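Local coordinates for HD domain protein (Enterococcus faecalis, PDB 4LRL), which probably hydrolyses deoxyribonucleoside triphosphates such as dGTP through a metal-binding HD domain and is regulated allosterically by the nucleotides it binds, at residues Y238-V252 / H406-L419. Residues are numbered along the deposited sequence; the frame is centred on the assembly and turned at random.
Sequences YKGGIAFAMNGMHAV and HRTQIELMQKDGSL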
ATOM      1  N   TYR C 238      -4.084 -12.041  31.068  1.00 44.20           N
ATOM      2  CA  TYR C 238      -4.736 -12.942  32.020  1.00 44.57           C
ATOM      3  C   TYR C 238      -3.690 -13.372  33.048  1.00 44.89           C
ATOM      4  O   TYR C 238      -2.509 -13.012  32.933  1.00 44.27           O
ATOM      5  CB  TYR C 238      -5.380 -14.146  31.317  1.00 44.45           C
ATOM      6  CG  TYR C 238      -4.411 -15.212  30.853  1.00 43.51           C
ATOM      7  CD1 TYR C 238      -4.325 -16.431  31.520  1.00 43.98           C
ATOM      8  CD2 TYR C 238      -3.585 -15.000  29.749  1.00 42.39           C
ATOM      9  CE1 TYR C 238      -3.426 -17.415  31.107  1.00 44.45           C
ATOM     10  CE2 TYR C 238      -2.691 -15.975  29.315  1.00 42.33           C
ATOM     11  CZ  TYR C 238      -2.614 -17.181  30.001  1.00 44.35           C
ATOM     12  OH  TYR C 238      -1.733 -18.152  29.583  1.00 45.23           O
ATOM     13  N   LYS C 239      -4.120 -14.156  34.033  1.00 45.85           N
ATOM     14  CA  LYS C 239      -3.258 -14.561  35.142  1.00 46.66           C
ATOM     15  C   LYS C 239      -1.918 -15.139  34.683  1.00 45.80           C
ATOM     16  O   LYS C 239      -0.878 -14.814  35.254  1.00 46.15           O
ATOM     17  CB  LYS C 239      -3.993 -15.551  36.048  1.00 48.36           C
ATOM     18  CG  LYS C 239      -3.346 -15.770  37.397  1.00 49.70           C
ATOM     19  CD  LYS C 239      -4.207 -16.710  38.227  1.00 52.83           C
ATOM     20  CE  LYS C 239      -3.676 -16.865  39.631  1.00 54.11           C
ATOM     21  NZ  LYS C 239      -4.628 -17.651  40.438  1.00 57.51           N
ATOM     22  N   GLY C 240      -1.949 -15.972  33.645  1.00 44.69           N
ATOM     23  CA  GLY C 240      -0.743 -16.605  33.116  1.00 43.87           C
ATOM     24  C   GLY C 240      -0.060 -15.834  31.999  1.00 42.62           C
ATOM     25  O   GLY C 240       0.807 -16.374  31.313  1.00 42.39           O
ATOM     26  N   GLY C 241      -0.433 -14.577  31.795  1.00 41.68           N
ATOM     27  CA  GLY C 241       0.289 -13.765  30.816  1.00 40.79           C
ATOM     28  C   GLY C 241      -0.562 -12.992  29.832  1.00 39.86           C
ATOM     29  O   GLY C 241      -1.369 -12.140  30.217  1.00 39.74           O
ATOM     30  N   ILE C 242      -0.359 -13.297  28.555  1.00 39.24           N
ATOM     31  CA  ILE C 242      -1.033 -12.608  27.453  1.00 38.60           C
ATOM     32  C   ILE C 242      -1.753 -13.605  26.551  1.00 38.28           C
ATOM     33  O   ILE C 242      -1.202 -14.646  26.198  1.00 38.12           O
ATOM     34  CB  ILE C 242      -0.028 -11.763  26.637  1.00 37.83           C
ATOM     35  CG1 ILE C 242       0.382 -10.527  27.442  1.00 38.07           C
ATOM     36  CG2 ILE C 242      -0.594 -11.388  25.266  1.00 37.28           C
ATOM     37  CD1 ILE C 242       1.445  -9.688  26.779  1.00 37.80           C
ATOM     38  N   ALA C 243      -2.985 -13.264  26.185  1.00 38.58           N
ATOM     39  CA  ALA C 243      -3.822 -14.099  25.334  1.00 38.80           C
ATOM     40  C   ALA C 243      -4.525 -13.249  24.281  1.00 38.32           C
ATOM     41  O   ALA C 243      -4.337 -12.037  24.223  1.00 38.49           O
ATOM     42  CB  ALA C 243      -4.852 -14.864  26.182  1.00 39.83           C
ATOM     43  N   PHE C 244      -5.328 -13.893  23.441  1.00 38.17           N
ATOM     44  CA  PHE C 244      -6.019 -13.194  22.367  1.00 37.75           C
ATOM     45  C   PHE C 244      -7.430 -13.698  22.256  1.00 38.63           C
ATOM     46  O   PHE C 244      -7.664 -14.908  22.169  1.00 38.68           O
ATOM     47  CB  PHE C 244      -5.266 -13.356  21.033  1.00 36.73           C
ATOM     48  CG  PHE C 244      -3.824 -12.964  21.123  1.00 35.06           C
ATOM     49  CD1 PHE C 244      -2.881 -13.847  21.664  1.00 34.56           C
ATOM     50  CD2 PHE C 244      -3.409 -11.705  20.716  1.00 33.17           C
ATOM     51  CE1 PHE C 244      -1.558 -13.477  21.791  1.00 33.20           C
ATOM     52  CE2 PHE C 244      -2.077 -11.334  20.830  1.00 32.30           C
ATOM     53  CZ  PHE C 244      -1.152 -12.219  21.363  1.00 31.86           C
ATOM     54  N   ALA C 245      -8.368 -12.759  22.263  1.00 39.32           N
ATOM     55  CA  ALA C 245      -9.784 -13.087  22.163  1.00 40.71           C
ATOM     56  C   ALA C 245     -10.006 -14.010  20.970  1.00 41.13           C
ATOM     57  O   ALA C 245      -9.438 -13.787  19.888  1.00 40.34           O
ATOM     58  CB  ALA C 245     -10.619 -11.817  22.034  1.00 40.87           C
ATOM     59  N   MET C 246     -10.813 -15.050  21.180  1.00 42.07           N
ATOM     60  CA  MET C 246     -11.116 -16.041  20.137  1.00 43.09           C
ATOM     61  C   MET C 246     -11.679 -15.412  18.858  1.00 43.43           C
ATOM     62  O   MET C 246     -11.480 -15.943  17.766  1.00 43.89           O
ATOM     63  CB  MET C 246     -12.060 -17.132  20.673  1.00 44.41           C
ATOM     64  CG  MET C 246     -12.253 -18.337  19.752  1.00 46.29           C
ATOM     65  SD  MET C 246     -10.734 -19.257  19.372  1.00 48.20           S
ATOM     66  CE  MET C 246     -11.283 -20.143  17.920  1.00 50.14           C
ATOM     67  N   ASN C 247     -12.365 -14.277  18.982  1.00 43.67           N
ATOM     68  CA  ASN C 247     -12.926 -13.615  17.798  1.00 44.95           C
ATOM     69  C   ASN C 247     -11.864 -12.976  16.887  1.00 43.82           C
ATOM     70  O   ASN C 247     -12.172 -12.521  15.798  1.00 44.35           O
ATOM     71  CB  ASN C 247     -14.027 -12.610  18.170  1.00 45.90           C
ATOM     72  CG  ASN C 247     -13.502 -11.433  18.969  1.00 46.42           C
ATOM     73  OD1 ASN C 247     -13.168 -10.394  18.412  1.00 47.92           O
ATOM     74  ND2 ASN C 247     -13.416 -11.597  20.278  1.00 48.13           N
ATOM     75  N   GLY C 248     -10.614 -12.966  17.340  1.00 42.59           N
ATOM     76  CA  GLY C 248      -9.507 -12.452  16.544  1.00 41.76           C
ATOM     77  C   GLY C 248      -8.536 -13.508  16.046  1.00 41.23           C
ATOM     78  O   GLY C 248      -7.419 -13.180  15.649  1.00 40.15           O
ATOM     79  N   MET C 249      -8.963 -14.772  16.050  1.00 41.93           N
ATOM     80  CA  MET C 249      -8.103 -15.887  15.636  1.00 41.60           C
ATOM     81  C   MET C 249      -7.467 -15.700  14.240  1.00 40.53           C
ATOM     82  O   MET C 249      -6.280 -15.965  14.056  1.00 39.04           O
ATOM     83  CB  MET C 249      -8.874 -17.217  15.675  1.00 43.28           C
ATOM     84  CG  MET C 249      -8.073 -18.359  15.042  1.00 45.50           C
ATOM     85  SD  MET C 249      -8.981 -19.826  14.540  1.00 53.47           S
ATOM     86  CE  MET C 249     -10.320 -19.185  13.525  1.00 53.85           C
ATOM     87  N   HIS C 250      -8.264 -15.266  13.264  1.00 40.78           N
ATOM     88  CA  HIS C 250      -7.765 -15.113  11.890  1.00 40.38           C
ATOM     89  C   HIS C 250      -6.622 -14.107  11.801  1.00 38.47           C
ATOM     90  O   HIS C 250      -5.678 -14.312  11.045  1.00 37.56           O
ATOM     91  CB  HIS C 250      -8.883 -14.741  10.918  1.00 42.09           C
ATOM     92  CG  HIS C 250      -9.953 -15.788  10.788  1.00 44.54           C
ATOM     93  ND1 HIS C 250      -9.684 -17.092  10.424  1.00 44.97           N
ATOM     94  CD2 HIS C 250     -11.295 -15.711  10.953  1.00 44.99           C
ATOM     95  CE1 HIS C 250     -10.817 -17.774  10.376  1.00 47.39           C
ATOM     96  NE2 HIS C 250     -11.807 -16.961  10.699  1.00 47.49           N
ATOM     97  N   ALA C 251      -6.706 -13.037  12.591  1.00 37.46           N
ATOM     98  CA  ALA C 251      -5.625 -12.067  12.704  1.00 35.90           C
ATOM     99  C   ALA C 251      -4.374 -12.689  13.336  1.00 34.76           C
ATOM    100  O   ALA C 251      -3.259 -12.363  12.949  1.00 33.94           O
ATOM    101  CB  ALA C 251      -6.071 -10.868  13.493  1.00 35.38           C
ATOM    102  N   VAL C 252      -4.558 -13.577  14.310  1.00 35.01           N
ATOM    103  CA  VAL C 252      -3.438 -14.309  14.884  1.00 34.27           C
ATOM    104  C   VAL C 252      -2.859 -15.254  13.821  1.00 34.58           C
ATOM    105  O   VAL C 252      -1.643 -15.352  13.675  1.00 33.64           O
ATOM    106  CB  VAL C 252      -3.841 -15.059  16.186  1.00 35.01           C
ATOM    107  CG1 VAL C 252      -2.697 -15.946  16.685  1.00 33.76           C
ATOM    108  CG2 VAL C 252      -4.255 -14.056  17.262  1.00 33.94           C
ATOM    109  N   HIS C 406       3.951 -24.061  28.828  1.00 82.60           N
ATOM    110  CA  HIS C 406       3.154 -22.837  28.715  1.00 78.92           C
ATOM    111  C   HIS C 406       3.720 -21.790  27.755  1.00 74.38           C
ATOM    112  O   HIS C 406       2.979 -21.195  26.974  1.00 71.50           O
ATOM    113  CB  HIS C 406       2.960 -22.213  30.108  1.00 81.41           C
ATOM    114  CG  HIS C 406       1.896 -21.160  30.160  1.00 80.40           C
ATOM    115  ND1 HIS C 406       1.854 -20.096  29.282  1.00 77.02           N
ATOM    116  CD2 HIS C 406       0.839 -21.003  30.993  1.00 82.83           C
ATOM    117  CE1 HIS C 406       0.813 -19.336  29.566  1.00 77.06           C
ATOM    118  NE2 HIS C 406       0.182 -19.863  30.602  1.00 80.74           N
ATOM    119  N   ARG C 407       5.032 -21.581  27.821  1.00 74.11           N
ATOM    120  CA  ARG C 407       5.703 -20.491  27.097  1.00 70.52           C
ATOM    121  C   ARG C 407       5.764 -20.657  25.574  1.00 66.88           C
ATOM    122  O   ARG C 407       5.972 -19.690  24.843  1.00 63.99           O
ATOM    123  CB  ARG C 407       7.118 -20.278  27.658  1.00 72.54           C
ATOM    124  CG  ARG C 407       7.135 -19.892  29.131  1.00 76.41           C
ATOM    125  CD  ARG C 407       8.383 -19.107  29.513  1.00 78.81           C
ATOM    126  NE  ARG C 407       8.195 -18.411  30.789  1.00 82.38           N
ATOM    127  CZ  ARG C 407       9.164 -18.146  31.660  1.00 85.06           C
ATOM    128  NH1 ARG C 407       8.883 -17.507  32.788  1.00 87.21           N
ATOM    129  NH2 ARG C 407      10.411 -18.521  31.409  1.00 86.07           N
ATOM    130  N   THR C 408       5.580 -21.889  25.112  1.00 67.01           N
ATOM    131  CA  THR C 408       5.728 -22.229  23.705  1.00 64.25           C
ATOM    132  C   THR C 408       4.425 -22.028  22.936  1.00 61.37           C
ATOM    133  O   THR C 408       4.342 -22.357  21.752  1.00 60.53           O
ATOM    134  CB  THR C 408       6.151 -23.699  23.555  1.00 67.75           C
ATOM    135  OG1 THR C 408       5.116 -24.546  24.078  1.00 69.25           O
ATOM    136  CG2 THR C 408       7.449 -23.971  24.320  1.00 70.12           C
ATOM    137  N   GLN C 409       3.412 -21.482  23.605  1.00 59.77           N
ATOM    138  CA  GLN C 409       2.059 -21.473  23.050  1.00 57.82           C
ATOM    139  C   GLN C 409       1.477 -20.077  22.822  1.00 54.65           C
ATOM    140  O   GLN C 409       1.774 -19.129  23.552  1.00 54.43           O
ATOM    141  CB  GLN C 409       1.117 -22.287  23.949  1.00 59.97           C
ATOM    142  CG  GLN C 409       1.633 -23.669  24.302  1.00 64.18           C
ATOM    143  CD  GLN C 409       0.685 -24.429  25.201  1.00 68.63           C
ATOM    144  OE1 GLN C 409      -0.410 -24.804  24.788  1.00 70.13           O
ATOM    145  NE2 GLN C 409       1.103 -24.668  26.436  1.00 71.57           N
ATOM    146  N   ILE C 410       0.639 -19.966  21.800  1.00 52.30           N
ATOM    147  CA  ILE C 410      -0.168 -18.775  21.603  1.00 49.88           C
ATOM    148  C   ILE C 410      -1.566 -19.118  22.111  1.00 50.60           C
ATOM    149  O   ILE C 410      -2.207 -20.033  21.600  1.00 51.03           O
ATOM    150  CB  ILE C 410      -0.171 -18.346  20.125  1.00 48.05           C
ATOM    151  CG1 ILE C 410       1.251 -17.982  19.690  1.00 46.70           C
ATOM    152  CG2 ILE C 410      -1.126 -17.179  19.894  1.00 46.30           C
ATOM    153  CD1 ILE C 410       1.432 -17.888  18.207  1.00 46.32           C
ATOM    154  N   GLU C 411      -2.019 -18.409  23.142  1.00 50.97           N
ATOM    155  CA  GLU C 411      -3.272 -18.756  23.811  1.00 52.24           C
ATOM    156  C   GLU C 411      -4.440 -17.907  23.323  1.00 50.60           C
ATOM    157  O   GLU C 411      -4.362 -16.675  23.295  1.00 49.93           O
ATOM    158  CB  GLU C 411      -3.143 -18.644  25.331  1.00 54.57           C
ATOM    159  CG  GLU C 411      -1.958 -19.398  25.929  1.00 57.93           C
ATOM    160  CD  GLU C 411      -2.224 -20.879  26.178  1.00 60.84           C
ATOM    161  OE1 GLU C 411      -3.077 -21.489  25.498  1.00 61.72           O
ATOM    162  OE2 GLU C 411      -1.558 -21.440  27.061  1.00 64.06           O
ATOM    163  N   LEU C 412      -5.515 -18.582  22.929  1.00 50.41           N
ATOM    164  CA  LEU C 412      -6.746 -17.913  22.517  1.00 49.67           C
ATOM    165  C   LEU C 412      -7.752 -18.046  23.641  1.00 51.59           C
ATOM    166  O   LEU C 412      -7.925 -19.138  24.201  1.00 53.10           O
ATOM    167  CB  LEU C 412      -7.298 -18.529  21.234  1.00 48.30           C
ATOM    168  CG  LEU C 412      -6.437 -18.399  19.972  1.00 47.56           C
ATOM    169  CD1 LEU C 412      -6.652 -19.582  19.055  1.00 48.09           C
ATOM    170  CD2 LEU C 412      -6.725 -17.106  19.235  1.00 45.81           C
ATOM    171  N   MET C 413      -8.397 -16.938  23.990  1.00 51.95           N
ATOM    172  CA  MET C 413      -9.386 -16.969  25.064  1.00 55.08           C
ATOM    173  C   MET C 413     -10.835 -17.034  24.586  1.00 55.09           C
ATOM    174  O   MET C 413     -11.297 -16.190  23.814  1.00 53.52           O
ATOM    175  CB  MET C 413      -9.205 -15.811  26.038  1.00 57.04           C
ATOM    176  CG  MET C 413     -10.006 -16.024  27.307  1.00 61.52           C
ATOM    177  SD  MET C 413      -9.826 -14.712  28.508  1.00 66.18           S
ATOM    178  CE  MET C 413      -8.200 -15.095  29.152  1.00 66.62           C
ATOM    179  N   GLN C 414     -11.539 -18.053  25.076  1.00 56.78           N
ATOM    180  CA  GLN C 414     -12.928 -18.292  24.722  1.00 57.24           C
ATOM    181  C   GLN C 414     -13.822 -17.353  25.528  1.00 59.35           C
ATOM    182  O   GLN C 414     -13.394 -16.792  26.534  1.00 61.16           O
ATOM    183  CB  GLN C 414     -13.308 -19.743  25.025  1.00 59.06           C
ATOM    184  CG  GLN C 414     -12.321 -20.812  24.541  1.00 58.97           C
ATOM    185  CD  GLN C 414     -12.726 -21.439  23.223  1.00 58.72           C
ATOM    186  OE1 GLN C 414     -13.274 -20.778  22.340  1.00 58.58           O
ATOM    187  NE2 GLN C 414     -12.449 -22.728  23.080  1.00 60.67           N
ATOM    188  N   LYS C 415     -15.065 -17.196  25.081  1.00 59.41           N
ATOM    189  CA  LYS C 415     -16.077 -16.430  25.812  1.00 62.17           C
ATOM    190  C   LYS C 415     -16.235 -16.898  27.264  1.00 65.27           C
ATOM    191  O   LYS C 415     -16.606 -16.111  28.134  1.00 68.50           O
ATOM    192  CB  LYS C 415     -17.424 -16.500  25.086  1.00 62.14           C
ATOM    193  CG  LYS C 415     -18.354 -15.331  25.392  1.00 66.00           C
ATOM    194  CD  LYS C 415     -19.751 -15.805  25.817  1.00 69.41           C
ATOM    195  CE  LYS C 415     -20.773 -14.668  25.813  1.00 71.82           C
ATOM    196  NZ  LYS C 415     -20.511 -13.635  26.856  1.00 75.35           N
ATOM    197  N   ASP C 416     -15.942 -18.172  27.522  1.00 65.03           N
ATOM    198  CA  ASP C 416     -16.054 -18.744  28.879  1.00 68.59           C
ATOM    199  C   ASP C 416     -14.834 -18.448  29.772  1.00 70.01           C
ATOM    200  O   ASP C 416     -14.836 -18.740  30.973  1.00 73.36           O
ATOM    201  CB  ASP C 416     -16.371 -20.253  28.816  1.00 68.80           C
ATOM    202  CG  ASP C 416     -15.163 -21.118  28.431  1.00 66.75           C
ATOM    203  OD1 ASP C 416     -14.284 -20.668  27.668  1.00 64.89           O
ATOM    204  OD2 ASP C 416     -15.098 -22.275  28.888  1.00 69.27           O
ATOM    205  N   GLY C 417     -13.803 -17.854  29.171  1.00 67.32           N
ATOM    206  CA  GLY C 417     -12.591 -17.469  29.888  1.00 68.63           C
ATOM    207  C   GLY C 417     -11.509 -18.532  29.875  1.00 67.92           C
ATOM    208  O   GLY C 417     -10.436 -18.338  30.450  1.00 68.82           O
ATOM    209  N   SER C 418     -11.790 -19.657  29.229  1.00 66.72           N
ATOM    210  CA  SER C 418     -10.812 -20.725  29.121  1.00 66.66           C
ATOM    211  C   SER C 418      -9.906 -20.503  27.918  1.00 62.84           C
ATOM    212  O   SER C 418     -10.285 -19.877  26.925  1.00 60.21           O
ATOM    213  CB  SER C 418     -11.483 -22.098  29.047  1.00 67.89           C
ATOM    214  OG  SER C 418     -12.175 -22.252  27.825  1.00 65.34           O
ATOM    215  N   LEU C 419      -8.699 -21.035  28.030  1.00 63.30           N
ATOM    216  CA  LEU C 419      -7.678 -20.839  27.036  1.00 60.68           C
ATOM    217  C   LEU C 419      -7.535 -22.043  26.140  1.00 60.19           C
ATOM    218  O   LEU C 419      -7.536 -23.184  26.592  1.00 63.04           O
ATOM    219  CB  LEU C 419      -6.349 -20.524  27.712  1.00 61.55           C
ATOM    220  CG  LEU C 419      -6.406 -19.194  28.455  1.00 62.36           C
ATOM    221  CD1 LEU C 419      -5.379 -19.203  29.537  1.00 64.54           C
ATOM    222  CD2 LEU C 419      -6.220 -18.018  27.485  1.00 58.93           C
TER
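Phe-244 and Leu-412 pair in parallel at the middle of a small mixed four-stranded sheet, where strand 241-245 meets strand 411-413; two tight hairpins add the outer strands 235-238 and 419-421. The sheet lies in the HD-associated region, away from the nucleotide and metal sites, and the join brings together pieces of chain more than 150 residues apart.

Three backbone hydrogen bonds join the strands, Phe-244 bonding to the residues on either side of its partner Leu-412, as parallel pairing requires. Phe-244 N gives to Glu-411 O at 2.9 Å. Phe-244 O takes Met-413 N at 2.8 Å and also receives a CA-H...O contact from Leu-412 CA at 3.2 Å. Met-246 N then reaches Met-413 O, carrying the pairing beyond the end of strand 241-245. The two short segments run at 53° to each other, and only two residue pairs, Phe-244 with Leu-412 and Ala-245 with Met-413, are bridged.

Apolar side chains fill the face that bears Phe-244 and Leu-412. The beta-branched Ile-410 and Val-252 each present a methyl close to the backbone, which suits them to the place where strand and following helix approach: Ile-410 CG2, anti to its own N because chi1 is -63°, meets Val-252 CG1 at 3.8 Å. The flat ring of Phe-244 lies beside Ile-410, obliquely to that same methyl. Leu-412 turns CD2 toward the backbone of Met-249, while its CB meets Met-246 SD. Leu-422 of helix 422-425 packs against Val-252 and Leu-412.

The other face, that of Ala-245 and Met-413, is built round the Met-413 side chain, Ala-243 and Leu-419. The small Ala-243 lets Leu-419 bring CD2 to 3.7 Å from its CB. Long and flexible, Met-413 folds at chi3 (-76°), which sets its CE 3.7 Å from Tyr-238 CB.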